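Local coordinates for uncharacterized protein DUF1234 (Pectobacterium atrosepticum SCRI1043, PDB 3BDV) that is of unknown function but has an alpha/beta-hydrolase fold, binds calcium in the crystal and is probably a hydrolase of the serine-hydrolase family, at residues Met20-Pro24 and Gln35-Glu39. Coordinates in Å, arbitrary orientation, origin at the centre of the assembly. Numbering follows the deposited sequence.
Sequences MVLVP and QSHWE
M20 to V23 run in extended beta conformation (phi -80 to -118°, psi 95 to 133°), and helical Q35-E39 packs over this strand nearly antiparallel: the local axes make 148° and approach to 9.8 Å, with L22 CA 6.6 Å from Q35 CA. Selenomethionine M20 and V21 have side chains out of reach of the helix. The L22 CA-CB bond points at it. In the m,t rotamer, L22 CD1 lies 3.4 Å from Q35 O and 3.9 Å from E39 CB, while L22 CD2 is 3.9 Å from Q35 CG and 4.4 Å from W38 CE3, meeting the indole obliquely. The V23 CA-CB bond points away, and its side chain touches W61 and I65 of helix 58-70, but V23 O accepts a nearly linear hydrogen bond from the Q35 side-chain amide (m,t, chi3 -38°; NE2 to V23 O 3.2 Å, 174° at the hydrogen). At P24 the strand has ended; P24 CA sits 3.3 Å from Q35 OE1, which is hydrogen-bonded to S29. These segments form the first half of a beta-alpha-beta crossover, strand 19-23, helix 34-41, strand 46-47, in the alpha/beta-hydrolase sheet. The 250 Å² buried implies a mixed contact: L22 packs on helix backbone and aliphatic Q35, whose amide satisfies V23 O.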
loop_
_atom_site.group_PDB
_atom_site.type_symbol
_atom_site.label_atom_id
_atom_site.label_comp_id
_atom_site.label_asym_id
_atom_site.label_seq_id
_atom_site.Cartn_x
_atom_site.Cartn_y
_atom_site.Cartn_z
HETATM N N MSE A 20 0.202 -1.831 -10.680
HETATM C CA MSE A 20 0.069 -1.944 -9.239
HETATM C C MSE A 20 1.138 -2.876 -8.719
HETATM O O MSE A 20 1.295 -3.973 -9.238
HETATM C CB MSE A 20 -1.264 -2.562 -8.865
HETATM C CG MSE A 20 -2.464 -1.890 -9.441
HETATM SE SE MSE A 20 -2.624 -0.016 -9.161
HETATM C CE MSE A 20 -4.496 0.198 -9.604
ATOM N N VAL A 21 1.822 -2.456 -7.659
ATOM C CA VAL A 21 2.781 -3.306 -6.952
ATOM C C VAL A 21 2.326 -3.537 -5.496
ATOM O O VAL A 21 2.311 -2.601 -4.709
ATOM C CB VAL A 21 4.203 -2.730 -7.022
ATOM C CG1 VAL A 21 5.150 -3.673 -6.323
ATOM C CG2 VAL A 21 4.637 -2.530 -8.490
ATOM N N LEU A 22 1.989 -4.789 -5.167
ATOM C CA LEU A 22 1.613 -5.175 -3.817
ATOM C C LEU A 22 2.832 -5.373 -2.921
ATOM O O LEU A 22 3.721 -6.136 -3.262
ATOM C CB LEU A 22 0.782 -6.463 -3.818
ATOM C CG LEU A 22 -0.502 -6.356 -4.612
ATOM C CD1 LEU A 22 -0.962 -7.792 -4.963
ATOM C CD2 LEU A 22 -1.581 -5.567 -3.811
ATOM N N VAL A 23 2.886 -4.618 -1.824
ATOM C CA VAL A 23 3.946 -4.714 -0.808
ATOM C C VAL A 23 3.420 -5.214 0.553
ATOM O O VAL A 23 2.933 -4.434 1.351
ATOM C CB VAL A 23 4.662 -3.371 -0.592
ATOM C CG1 VAL A 23 5.911 -3.556 0.251
ATOM C CG2 VAL A 23 5.027 -2.704 -1.981
ATOM N N PRO A 24 3.521 -6.526 0.820
ATOM C CA PRO A 24 3.123 -7.066 2.125
ATOM C C PRO A 24 4.042 -6.654 3.252
ATOM O O PRO A 24 5.189 -6.235 3.002
ATOM C CB PRO A 24 3.155 -8.592 1.911
ATOM C CG PRO A 24 3.058 -8.749 0.406
ATOM C CD PRO A 24 3.882 -7.605 -0.119
ATOM N N GLN A 35 -4.494 -8.341 0.032
ATOM C CA GLN A 35 -3.503 -8.273 -1.048
ATOM C C GLN A 35 -3.503 -9.553 -1.900
ATOM O O GLN A 35 -3.330 -9.493 -3.124
ATOM C CB GLN A 35 -2.125 -7.992 -0.483
ATOM C CG GLN A 35 -1.952 -6.549 -0.050
ATOM C CD GLN A 35 -0.593 -6.292 0.569
ATOM O OE1 GLN A 35 -0.087 -7.142 1.287
ATOM N NE2 GLN A 35 -0.005 -5.131 0.308
ATOM N N SER A 36 -3.794 -10.685 -1.257
ATOM C CA SER A 36 -3.909 -11.949 -1.961
ATOM C C SER A 36 -5.233 -12.055 -2.733
ATOM O O SER A 36 -5.260 -12.585 -3.851
ATOM C CB SER A 36 -3.676 -13.142 -1.009
ATOM O OG SER A 36 -2.333 -13.130 -0.480
ATOM N N HIS A 37 -6.344 -11.616 -2.151
ATOM C CA HIS A 37 -7.570 -11.502 -2.926
ATOM C C HIS A 37 -7.312 -10.690 -4.177
ATOM O O HIS A 37 -7.700 -11.079 -5.291
ATOM C CB HIS A 37 -8.684 -10.864 -2.093
ATOM C CG HIS A 37 -9.340 -11.834 -1.163
ATOM N ND1 HIS A 37 -10.520 -12.478 -1.464
ATOM C CD2 HIS A 37 -8.978 -12.258 0.075
ATOM C CE1 HIS A 37 -10.854 -13.266 -0.455
ATOM N NE2 HIS A 37 -9.934 -13.161 0.491
ATOM N N TRP A 38 -6.642 -9.574 -4.011
ATOM C CA TRP A 38 -6.436 -8.658 -5.152
ATOM C C TRP A 38 -5.525 -9.239 -6.234
ATOM O O TRP A 38 -5.782 -9.087 -7.437
ATOM C CB TRP A 38 -5.944 -7.292 -4.667
ATOM C CG TRP A 38 -6.956 -6.558 -3.839
ATOM C CD1 TRP A 38 -8.186 -7.031 -3.390
ATOM C CD2 TRP A 38 -6.809 -5.257 -3.284
ATOM N NE1 TRP A 38 -8.800 -6.069 -2.655
ATOM C CE2 TRP A 38 -7.974 -4.982 -2.541
ATOM C CE3 TRP A 38 -5.817 -4.288 -3.357
ATOM C CZ2 TRP A 38 -8.164 -3.772 -1.894
ATOM C CZ3 TRP A 38 -6.010 -3.100 -2.715
ATOM C CH2 TRP A 38 -7.181 -2.847 -2.007
ATOM N N GLU A 39 -4.506 -9.951 -5.796
ATOM C CA GLU A 39 -3.605 -10.644 -6.712
ATOM C C GLU A 39 -4.343 -11.684 -7.534
ATOM O O GLU A 39 -4.127 -11.780 -8.724
ATOM C CB GLU A 39 -2.501 -11.292 -5.925
ATOM C CG GLU A 39 -1.409 -11.838 -6.781
ATOM C CD GLU A 39 -0.338 -12.498 -5.961
ATOM O OE1 GLU A 39 -0.619 -12.960 -4.804
ATOM O OE2 GLU A 39 0.778 -12.567 -6.507
#